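Local coordinates for protein prolyl oligopeptidase (Galerina marginata, PDB 5N4B) that cleaves amanitin precursor peptides on the C-terminal side of prolyl residues and macrocyclises the released intermediate in toxin biosynthesis, at residues L194-K199 against H240-Q246; G271-L276 against L288-L293; Y275-K280 against Y311-I317. The protein carries 1 engineered substitution. One frame throughout, in Å; residues are numbered along the deposited sequence.

Contact 1: L194-K199 against H240-Q246; sequences LSDEVK and HKVGTTQ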
loop_
_atom_site.group_PDB
_atom_site.type_symbol
_atom_site.label_atom_id
_atom_site.label_comp_id
_atom_site.label_asym_id
_atom_site.label_seq_id
_atom_site.Cartn_x
_atom_site.Cartn_y
_atom_site.Cartn_z
ATOM N N LEU A 194 -19.152 11.916 -20.415
ATOM C CA LEU A 194 -20.409 12.516 -19.983
ATOM C C LEU A 194 -20.169 13.717 -19.079
ATOM O O LEU A 194 -19.081 13.914 -18.563
ATOM C CB LEU A 194 -21.180 11.470 -19.180
ATOM C CG LEU A 194 -21.504 10.164 -19.843
ATOM C CD1 LEU A 194 -22.364 9.315 -18.896
ATOM C CD2 LEU A 194 -22.244 10.382 -21.132
ATOM N N SER A 195 -21.209 14.565 -18.878
ATOM C CA SER A 195 -21.006 15.733 -18.031
ATOM C C SER A 195 -20.961 15.385 -16.549
ATOM O O SER A 195 -20.635 16.264 -15.734
ATOM C CB SER A 195 -22.098 16.776 -18.267
ATOM O OG SER A 195 -23.321 16.170 -17.952
ATOM N N ASP A 196 -21.248 14.124 -16.190
ATOM C CA ASP A 196 -21.209 13.688 -14.794
ATOM C C ASP A 196 -19.886 14.086 -14.154
ATOM O O ASP A 196 -18.829 13.816 -14.709
ATOM C CB ASP A 196 -21.294 12.169 -14.729
ATOM C CG ASP A 196 -22.578 11.595 -15.329
ATOM O OD1 ASP A 196 -23.056 12.110 -16.361
ATOM O OD2 ASP A 196 -23.081 10.574 -14.787
ATOM N N GLU A 197 -19.935 14.670 -12.963
ATOM C CA GLU A 197 -18.734 15.020 -12.220
ATOM C C GLU A 197 -19.003 14.760 -10.745
ATOM O O GLU A 197 -19.737 15.503 -10.092
ATOM C CB GLU A 197 -18.349 16.476 -12.475
ATOM C CG GLU A 197 -17.092 16.876 -11.738
ATOM C CD GLU A 197 -16.562 18.233 -12.173
ATOM O OE1 GLU A 197 -17.314 19.222 -12.012
ATOM O OE2 GLU A 197 -15.439 18.291 -12.738
ATOM N N VAL A 198 -18.434 13.698 -10.219
ATOM C CA VAL A 198 -18.740 13.230 -8.880
ATOM C C VAL A 198 -17.569 13.607 -7.964
ATOM O O VAL A 198 -16.544 12.913 -7.919
ATOM C CB VAL A 198 -19.028 11.726 -8.905
ATOM C CG1 VAL A 198 -19.291 11.202 -7.532
ATOM C CG2 VAL A 198 -20.204 11.438 -9.819
ATOM N N LYS A 199 -17.686 14.718 -7.263
ATOM C CA LYS A 199 -16.614 15.299 -6.470
ATOM C C LYS A 199 -16.597 14.725 -5.057
ATOM O O LYS A 199 -17.548 14.078 -4.575
ATOM C CB LYS A 199 -16.797 16.817 -6.400
ATOM C CG LYS A 199 -16.560 17.471 -7.779
ATOM C CD LYS A 199 -16.748 18.988 -7.737
ATOM C CE LYS A 199 -15.717 19.674 -6.831
ATOM N NZ LYS A 199 -14.299 19.637 -7.282
ATOM N N HIS A 240 -24.458 7.272 -7.349
ATOM C CA HIS A 240 -24.523 8.135 -8.516
ATOM C C HIS A 240 -25.138 7.391 -9.690
ATOM O O HIS A 240 -24.639 6.327 -10.079
ATOM C CB HIS A 240 -23.122 8.593 -8.915
ATOM C CG HIS A 240 -23.138 9.427 -10.140
ATOM N ND1 HIS A 240 -23.731 10.665 -10.157
ATOM C CD2 HIS A 240 -22.786 9.167 -11.413
ATOM C CE1 HIS A 240 -23.673 11.172 -11.379
ATOM N NE2 HIS A 240 -23.096 10.284 -12.164
ATOM N N LYS A 241 -26.221 7.947 -10.262
ATOM C CA LYS A 241 -26.835 7.414 -11.463
ATOM C C LYS A 241 -26.132 7.985 -12.692
ATOM O O LYS A 241 -25.943 9.207 -12.806
ATOM C CB LYS A 241 -28.317 7.782 -11.447
ATOM C CG LYS A 241 -29.039 7.349 -12.700
ATOM C CD LYS A 241 -30.521 7.700 -12.604
ATOM C CE LYS A 241 -31.227 7.215 -13.849
ATOM N NZ LYS A 241 -32.576 7.867 -13.967
ATOM N N VAL A 242 -25.719 7.109 -13.605
ATOM C CA VAL A 242 -25.057 7.576 -14.825
ATOM C C VAL A 242 -25.963 8.507 -15.588
ATOM O O VAL A 242 -27.159 8.240 -15.759
ATOM C CB VAL A 242 -24.647 6.388 -15.697
ATOM C CG1 VAL A 242 -24.071 6.853 -17.010
ATOM C CG2 VAL A 242 -23.622 5.548 -14.991
ATOM N N GLY A 243 -25.375 9.602 -16.088
ATOM C CA GLY A 243 -26.116 10.574 -16.880
ATOM C C GLY A 243 -26.812 11.636 -16.078
ATOM O O GLY A 243 -27.752 12.267 -16.592
ATOM N N THR A 244 -26.403 11.831 -14.828
ATOM C CA THR A 244 -26.961 12.853 -13.954
ATOM C C THR A 244 -25.807 13.633 -13.348
ATOM O O THR A 244 -24.656 13.197 -13.379
ATOM C CB THR A 244 -27.817 12.285 -12.794
ATOM O OG1 THR A 244 -26.980 11.511 -11.892
ATOM C CG2 THR A 244 -28.937 11.440 -13.275
ATOM N N THR A 245 -26.144 14.797 -12.792
ATOM C CA THR A 245 -25.205 15.560 -11.988
ATOM C C THR A 245 -25.244 15.060 -10.537
ATOM O O THR A 245 -26.187 14.400 -10.087
ATOM C CB THR A 245 -25.563 17.064 -11.971
ATOM O OG1 THR A 245 -26.725 17.266 -11.174
ATOM C CG2 THR A 245 -25.839 17.634 -13.318
ATOM N N GLN A 246 -24.209 15.413 -9.785
ATOM C CA GLN A 246 -24.066 14.922 -8.419
ATOM C C GLN A 246 -25.173 15.414 -7.496
ATOM O O GLN A 246 -25.413 14.781 -6.464
ATOM C CB GLN A 246 -22.670 15.280 -7.888
ATOM C CG GLN A 246 -22.309 14.630 -6.555
ATOM C CD GLN A 246 -20.881 14.858 -6.167
ATOM O OE1 GLN A 246 -20.242 15.855 -6.561
ATOM N NE2 GLN A 246 -20.338 13.922 -5.410
HETATM O O HOH W 1 -22.015 16.434 -11.397
#
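The carboxylate of D196 and the carboxamide of Q246 carry most of the polar load where L194-K199 meets H240-Q246. D196 OD2 accepts two hydrogen bonds, a short one from H240 NE2 at 2.6 Å and one from the backbone G243 N at 2.8 Å. H240 ND1 is bonded to D249, so both imidazole nitrogens have carboxylate partners. V198 covers one face of this ring by a CH-pi contact, its CG2 lying 3.6 Å from the H240 ring centroid. G243 presents its amide from a type II turn spanning K241 to T244; its positive phi and the crowding a CB would meet suit glycine. Within the turn, K241 O accepts a hydrogen bond from T244 OG1 at 2.7 Å, while the bond from T244 N to K241 O is weak at 3.3 Å.

At the other end, Q246 reaches the backbone of K199 like a short piece of extra strand: K199 N donates to Q246 OE1 at 2.9 Å, and Q246 NE2 donates to K199 O, also at 2.9 Å. Q246 NE2 has a second partner in Y217 OH. Between the two clusters, water 1 links E197 O (2.8 Å) to Q246 N (2.9 Å), and the E197 carboxylate turns to Y173. L194 CD1 adds apolar packing against V242 CG1 at 3.5 Å, beside F157. Strand 198-201 is an edge strand of one four-stranded sheet and 236-241 belongs to the next, so these side-chain and water-mediated bonds, with no direct main-chain pairing, stitch the seam between consecutive blades of the beta-propeller.

Contact 2: G271-L276 against L288-L293; sequences GKYLYL and LWVAEL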
loop_
_atom_site.group_PDB
_atom_site.type_symbol
_atom_site.label_atom_id
_atom_site.label_comp_id
_atom_site.label_asym_id
_atom_site.label_seq_id
_atom_site.Cartn_x
_atom_site.Cartn_y
_atom_site.Cartn_z
ATOM N N GLY A 271 -27.873 -9.334 -8.404
ATOM C CA GLY A 271 -28.715 -8.160 -8.250
ATOM C C GLY A 271 -29.575 -8.124 -7.005
ATOM O O GLY A 271 -30.325 -7.150 -6.822
ATOM N N LYS A 272 -29.465 -9.124 -6.117
ATOM C CA LYS A 272 -30.374 -9.229 -4.990
ATOM C C LYS A 272 -29.956 -8.408 -3.776
ATOM O O LYS A 272 -30.829 -7.959 -3.026
ATOM C CB LYS A 272 -30.502 -10.692 -4.602
ATOM C CG LYS A 272 -31.447 -10.961 -3.451
ATOM C CD LYS A 272 -31.442 -12.430 -3.151
ATOM C CE LYS A 272 -32.532 -12.857 -2.206
ATOM N NZ LYS A 272 -32.105 -14.191 -1.793
ATOM N N TYR A 273 -28.658 -8.244 -3.537
ATOM C CA TYR A 273 -28.177 -7.678 -2.289
ATOM C C TYR A 273 -27.238 -6.513 -2.527
ATOM O O TYR A 273 -26.456 -6.488 -3.488
ATOM C CB TYR A 273 -27.438 -8.734 -1.463
ATOM C CG TYR A 273 -28.289 -9.835 -0.939
ATOM C CD1 TYR A 273 -29.329 -9.575 -0.070
ATOM C CD2 TYR A 273 -27.999 -11.144 -1.267
ATOM C CE1 TYR A 273 -30.075 -10.594 0.460
ATOM C CE2 TYR A 273 -28.763 -12.197 -0.767
ATOM C CZ TYR A 273 -29.816 -11.894 0.094
ATOM O OH TYR A 273 -30.544 -12.947 0.615
ATOM N N LEU A 274 -27.350 -5.559 -1.629
ATOM C CA LEU A 274 -26.391 -4.486 -1.417
ATOM C C LEU A 274 -25.814 -4.665 -0.021
ATOM O O LEU A 274 -26.552 -4.758 0.966
ATOM C CB LEU A 274 -27.097 -3.135 -1.524
ATOM C CG LEU A 274 -26.310 -1.887 -1.129
ATOM C CD1 LEU A 274 -25.171 -1.689 -2.042
ATOM C CD2 LEU A 274 -27.259 -0.681 -1.152
ATOM N N TYR A 275 -24.505 -4.623 0.079
ATOM C CA TYR A 275 -23.819 -4.774 1.338
ATOM C C TYR A 275 -23.159 -3.478 1.753
ATOM O O TYR A 275 -22.563 -2.774 0.917
ATOM C CB TYR A 275 -22.755 -5.837 1.190
ATOM C CG TYR A 275 -23.227 -7.178 0.675
ATOM C CD1 TYR A 275 -23.940 -8.075 1.487
ATOM C CD2 TYR A 275 -22.967 -7.592 -0.627
ATOM C CE1 TYR A 275 -24.346 -9.295 1.020
ATOM C CE2 TYR A 275 -23.376 -8.850 -1.074
ATOM C CZ TYR A 275 -24.065 -9.680 -0.232
ATOM O OH TYR A 275 -24.439 -10.908 -0.721
ATOM N N LEU A 276 -23.246 -3.165 3.058
ATOM C CA LEU A 276 -22.588 -2.002 3.638
ATOM C C LEU A 276 -21.629 -2.444 4.712
ATOM O O LEU A 276 -22.014 -3.169 5.638
ATOM C CB LEU A 276 -23.615 -1.069 4.261
ATOM C CG LEU A 276 -23.070 0.203 4.950
ATOM C CD1 LEU A 276 -22.592 1.217 3.966
ATOM C CD2 LEU A 276 -24.142 0.808 5.879
ATOM N N LEU A 288 -21.271 -5.172 9.109
ATOM C CA LEU A 288 -21.764 -5.667 7.832
ATOM C C LEU A 288 -23.283 -5.681 7.885
ATOM O O LEU A 288 -23.884 -6.430 8.669
ATOM C CB LEU A 288 -21.225 -7.073 7.538
ATOM C CG LEU A 288 -21.895 -7.820 6.368
ATOM C CD1 LEU A 288 -21.570 -7.135 5.114
ATOM C CD2 LEU A 288 -21.483 -9.281 6.355
ATOM N N TRP A 289 -23.894 -4.818 7.076
ATOM C CA TRP A 289 -25.344 -4.744 6.956
ATOM C C TRP A 289 -25.728 -5.128 5.535
ATOM O O TRP A 289 -24.933 -4.954 4.579
ATOM C CB TRP A 289 -25.900 -3.355 7.302
ATOM C CG TRP A 289 -25.679 -2.873 8.717
ATOM C CD1 TRP A 289 -25.128 -3.543 9.760
ATOM C CD2 TRP A 289 -26.029 -1.579 9.204
ATOM N NE1 TRP A 289 -25.100 -2.733 10.878
ATOM C CE2 TRP A 289 -25.665 -1.529 10.561
ATOM C CE3 TRP A 289 -26.609 -0.458 8.606
ATOM C CZ2 TRP A 289 -25.874 -0.407 11.342
ATOM C CZ3 TRP A 289 -26.800 0.687 9.383
ATOM C CH2 TRP A 289 -26.460 0.674 10.743
ATOM N N VAL A 290 -26.931 -5.679 5.377
ATOM C CA VAL A 290 -27.378 -6.232 4.111
ATOM C C VAL A 290 -28.737 -5.672 3.768
ATOM O O VAL A 290 -29.664 -5.780 4.568
ATOM C CB VAL A 290 -27.471 -7.770 4.179
ATOM C CG1 VAL A 290 -27.927 -8.335 2.815
ATOM C CG2 VAL A 290 -26.143 -8.384 4.601
ATOM N N ALA A 291 -28.881 -5.154 2.570
ATOM C CA ALA A 291 -30.153 -4.685 2.041
ATOM C C ALA A 291 -30.557 -5.541 0.856
ATOM O O ALA A 291 -29.719 -5.934 0.030
ATOM C CB ALA A 291 -30.109 -3.233 1.575
ATOM N N GLU A 292 -31.845 -5.778 0.717
ATOM C CA GLU A 292 -32.395 -6.408 -0.467
ATOM C C GLU A 292 -32.736 -5.330 -1.491
ATOM O O GLU A 292 -33.399 -4.329 -1.168
ATOM C CB GLU A 292 -33.644 -7.194 -0.082
ATOM C CG GLU A 292 -33.360 -8.402 0.778
ATOM C CD GLU A 292 -34.583 -9.246 1.005
ATOM O OE1 GLU A 292 -35.690 -8.678 0.967
ATOM O OE2 GLU A 292 -34.435 -10.463 1.207
ATOM N N LEU A 293 -32.262 -5.515 -2.717
ATOM C CA LEU A 293 -32.564 -4.646 -3.844
ATOM C C LEU A 293 -33.665 -5.281 -4.666
ATOM O O LEU A 293 -33.609 -6.481 -4.964
ATOM C CB LEU A 293 -31.342 -4.508 -4.755
ATOM C CG LEU A 293 -30.125 -3.830 -4.164
ATOM C CD1 LEU A 293 -28.948 -3.924 -5.108
ATOM C CD2 LEU A 293 -30.411 -2.415 -3.773
HETATM O O HOH W 2 -33.554 -8.796 -3.255
HETATM O O HOH W 3 -32.484 -12.141 2.241
#
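L288 flanks the first bridge, its CA making a CA-H...O contact of 3.3 Å with L276 O. The next residue, W289, bonds L276 in both directions, with W289 N to L276 O and L276 N to W289 O each 2.9 Å; its CE3 packs 3.9 Å from L276 CD2, and its indole nitrogen is bonded to N309. V290, in a non-hydrogen-bonded pair with Y275, fits between two tyrosines, CG1 3.4 Å from Y273 CD1 and CG2 3.8 Å from Y275 CD1. A291 and L274 then repeat the reciprocal pair of hydrogen bonds, again 2.9 Å from A291 N to L274 O and from L274 N to A291 O. At E292, water 3 joins OE2 (2.8 Å) to Y273 OH (2.7 Å); K272 NZ donates to the same Y273 OH at 3.1 Å. Finally L293 N donates to K272 O at 2.8 Å. Regular main-chain bonding, flanked on both faces by largely apolar and aromatic side chains, implies a hairpin whose cohesion comes from main-chain bonds and burial, with solvent reaching the K272-E292 end.

Contact 3: Y275-K280 against Y311-I317; sequences YLYQFK and YAADYNI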
loop_
_atom_site.group_PDB
_atom_site.type_symbol
_atom_site.label_atom_id
_atom_site.label_comp_id
_atom_site.label_asym_id
_atom_site.label_seq_id
_atom_site.Cartn_x
_atom_site.Cartn_y
_atom_site.Cartn_z
ATOM N N TYR A 275 -24.505 -4.623 0.079
ATOM C CA TYR A 275 -23.819 -4.774 1.338
ATOM C C TYR A 275 -23.159 -3.478 1.753
ATOM O O TYR A 275 -22.563 -2.774 0.917
ATOM C CB TYR A 275 -22.755 -5.837 1.190
ATOM C CG TYR A 275 -23.227 -7.178 0.675
ATOM C CD1 TYR A 275 -23.940 -8.075 1.487
ATOM C CD2 TYR A 275 -22.967 -7.592 -0.627
ATOM C CE1 TYR A 275 -24.346 -9.295 1.020
ATOM C CE2 TYR A 275 -23.376 -8.850 -1.074
ATOM C CZ TYR A 275 -24.065 -9.680 -0.232
ATOM O OH TYR A 275 -24.439 -10.908 -0.721
ATOM N N LEU A 276 -23.246 -3.165 3.058
ATOM C CA LEU A 276 -22.588 -2.002 3.638
ATOM C C LEU A 276 -21.629 -2.444 4.712
ATOM O O LEU A 276 -22.014 -3.169 5.638
ATOM C CB LEU A 276 -23.615 -1.069 4.261
ATOM C CG LEU A 276 -23.070 0.203 4.950
ATOM C CD1 LEU A 276 -22.592 1.217 3.966
ATOM C CD2 LEU A 276 -24.142 0.808 5.879
ATOM N N TYR A 277 -20.394 -2.004 4.579
ATOM C CA TYR A 277 -19.368 -2.208 5.578
ATOM C C TYR A 277 -19.134 -0.882 6.301
ATOM O O TYR A 277 -19.201 0.201 5.696
ATOM C CB TYR A 277 -18.043 -2.601 4.946
ATOM C CG TYR A 277 -18.084 -3.793 4.003
ATOM C CD1 TYR A 277 -18.368 -5.052 4.433
ATOM C CD2 TYR A 277 -17.752 -3.633 2.687
ATOM C CE1 TYR A 277 -18.390 -6.108 3.557
ATOM C CE2 TYR A 277 -17.765 -4.698 1.809
ATOM C CZ TYR A 277 -18.066 -5.937 2.260
ATOM O OH TYR A 277 -18.020 -7.023 1.380
ATOM N N GLN A 278 -18.898 -0.948 7.603
ATOM C CA GLN A 278 -18.511 0.211 8.405
ATOM C C GLN A 278 -17.242 -0.066 9.190
ATOM O O GLN A 278 -17.074 -1.149 9.765
ATOM C CB GLN A 278 -19.589 0.628 9.390
ATOM C CG GLN A 278 -20.983 0.725 8.736
ATOM C CD GLN A 278 -22.049 1.279 9.631
ATOM O OE1 GLN A 278 -21.819 2.209 10.422
ATOM N NE2 GLN A 278 -23.230 0.700 9.520
ATOM N N PHE A 279 -16.370 0.936 9.224
ATOM C CA PHE A 279 -15.062 0.855 9.862
ATOM C C PHE A 279 -14.917 2.027 10.812
ATOM O O PHE A 279 -15.181 3.177 10.428
ATOM C CB PHE A 279 -13.919 0.902 8.838
ATOM C CG PHE A 279 -14.082 -0.066 7.694
ATOM C CD1 PHE A 279 -14.774 0.326 6.556
ATOM C CD2 PHE A 279 -13.566 -1.349 7.757
ATOM C CE1 PHE A 279 -14.941 -0.562 5.468
ATOM C CE2 PHE A 279 -13.766 -2.246 6.676
ATOM C CZ PHE A 279 -14.437 -1.853 5.571
ATOM N N LYS A 280 -14.449 1.772 12.008
ATOM C CA LYS A 280 -14.249 2.854 13.000
ATOM C C LYS A 280 -12.790 3.260 13.195
ATOM O O LYS A 280 -12.538 4.299 13.819
ATOM C CB LYS A 280 -14.863 2.469 14.348
ATOM C CG LYS A 280 -14.224 1.304 15.043
ATOM C CD LYS A 280 -14.767 1.172 16.450
ATOM C CE LYS A 280 -14.060 0.033 17.181
ATOM N NZ LYS A 280 -14.607 -0.100 18.577
ATOM N N TYR A 311 -18.475 -4.303 16.518
ATOM C CA TYR A 311 -17.098 -4.383 16.051
ATOM C C TYR A 311 -16.385 -5.506 16.786
ATOM O O TYR A 311 -16.070 -5.386 17.973
ATOM C CB TYR A 311 -16.377 -3.048 16.274
ATOM C CG TYR A 311 -16.789 -1.979 15.280
ATOM C CD1 TYR A 311 -16.271 -1.985 13.987
ATOM C CD2 TYR A 311 -17.698 -0.989 15.619
ATOM C CE1 TYR A 311 -16.631 -1.042 13.064
ATOM C CE2 TYR A 311 -18.078 -0.020 14.709
ATOM C CZ TYR A 311 -17.535 -0.042 13.434
ATOM O OH TYR A 311 -17.902 0.898 12.506
ATOM N N ALA A 312 -16.073 -6.572 16.065
ATOM C CA ALA A 312 -15.407 -7.733 16.664
ATOM C C ALA A 312 -14.491 -8.470 15.689
ATOM O O ALA A 312 -13.518 -9.101 16.113
ATOM C CB ALA A 312 -16.415 -8.709 17.221
ATOM N N ALA A 313 -14.770 -8.396 14.389
ATOM C CA ALA A 313 -14.036 -9.203 13.435
ATOM C C ALA A 313 -14.129 -8.566 12.054
ATOM O O ALA A 313 -14.943 -7.664 11.812
ATOM C CB ALA A 313 -14.604 -10.631 13.416
ATOM N N ASP A 314 -13.296 -9.065 11.151
ATOM C CA ASP A 314 -13.244 -8.662 9.744
ATOM C C ASP A 314 -14.214 -9.537 8.961
ATOM O O ASP A 314 -14.185 -10.761 9.113
ATOM C CB ASP A 314 -11.793 -8.935 9.306
ATOM C CG ASP A 314 -11.446 -8.541 7.868
ATOM O OD1 ASP A 314 -12.334 -8.374 7.032
ATOM O OD2 ASP A 314 -10.218 -8.455 7.571
ATOM N N TYR A 315 -15.117 -8.924 8.203
ATOM C CA TYR A 315 -16.040 -9.650 7.342
ATOM C C TYR A 315 -15.995 -9.029 5.954
ATOM O O TYR A 315 -16.205 -7.822 5.810
ATOM C CB TYR A 315 -17.463 -9.539 7.862
ATOM C CG TYR A 315 -17.777 -10.157 9.195
ATOM C CD1 TYR A 315 -17.566 -9.430 10.372
ATOM C CD2 TYR A 315 -18.297 -11.449 9.300
ATOM C CE1 TYR A 315 -17.866 -9.942 11.587
ATOM C CE2 TYR A 315 -18.592 -11.954 10.512
ATOM C CZ TYR A 315 -18.392 -11.218 11.650
ATOM O OH TYR A 315 -18.782 -11.771 12.858
ATOM N N ASN A 316 -15.744 -9.840 4.940
ATOM C CA ASN A 316 -15.730 -9.389 3.561
ATOM C C ASN A 316 -16.504 -10.384 2.698
ATOM O O ASN A 316 -16.175 -11.572 2.687
ATOM C CB ASN A 316 -14.284 -9.221 3.069
ATOM C CG ASN A 316 -14.207 -8.511 1.711
ATOM O OD1 ASN A 316 -13.977 -9.145 0.714
ATOM N ND2 ASN A 316 -14.511 -7.213 1.686
ATOM N N ILE A 317 -17.484 -9.917 1.946
ATOM C CA ILE A 317 -18.299 -10.818 1.146
ATOM C C ILE A 317 -17.504 -11.426 -0.003
ATOM O O ILE A 317 -16.786 -10.726 -0.730
ATOM C CB ILE A 317 -19.489 -10.066 0.529
ATOM C CG1 ILE A 317 -20.351 -9.382 1.576
ATOM C CG2 ILE A 317 -20.336 -11.027 -0.346
ATOM C CD1 ILE A 317 -20.877 -10.281 2.600
#
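Here two sheets pack through their side chains: Y275-K280 lies on the second strand of one propeller blade, while Y311-I317 leads into 315-321, the first strand of the next. The axes of strands 275-279 and 315-317 run nearly antiparallel, at 155°, yet come no nearer than 8.9 Å, too far for main-chain pairing, so long side chains must bridge the gap. I317 does much of this. Its CG1 sits over the face of the Y275 ring, 3.7 Å from the centroid, in a CH-pi contact, and the same I317 CG1 is 3.3 Å from Y277 OH. That hydroxyl spans the interface by accepting a hydrogen bond from I317 N at 3.0 Å, and it is also bonded to D266 on the neighbouring strand 262-267. Such face-to-face stacking of successive four-stranded antiparallel sheets is the hallmark of a beta-propeller, and Y275 and Y277, two residues apart and on one face of their strand, are well placed for it; V325 of the next blade, on strand 324-329, meets both Y275 and I317. The loop before strand 315-321 adds a second patch. Y311 extends its ring along the end of the first segment, with CE1 3.3 Å from Q278 O, and K280 lays its aliphatic chain over one face, CG 3.8 Å from the Y311 ring centroid. W261 meets the same tyrosine ring edge-to-face.

Overall arrangement
All three contacts belong to the beta-propeller, and contact 1 closes along the chain before contacts 2 and 3 begin. It joins the sheet ending in strand 198-201 to the one containing 236-241. Contact 2 lies within the following blade, between its two central strands, and contact 3 carries that blade on to the sheet starting at 315-321. Contacts 2 and 3 share Y275 and L276 on strand 273-279; their centres are about 13 Å apart and they touch, with L288 CD2 3.9 Å from I317 CD1. Contact 1 stands apart, its centre about 23 Å from that of contact 2 and 28 Å from that of contact 3. Together they sample two inter-blade seams and one blade interior among four successive blades, away from the catalytic residues.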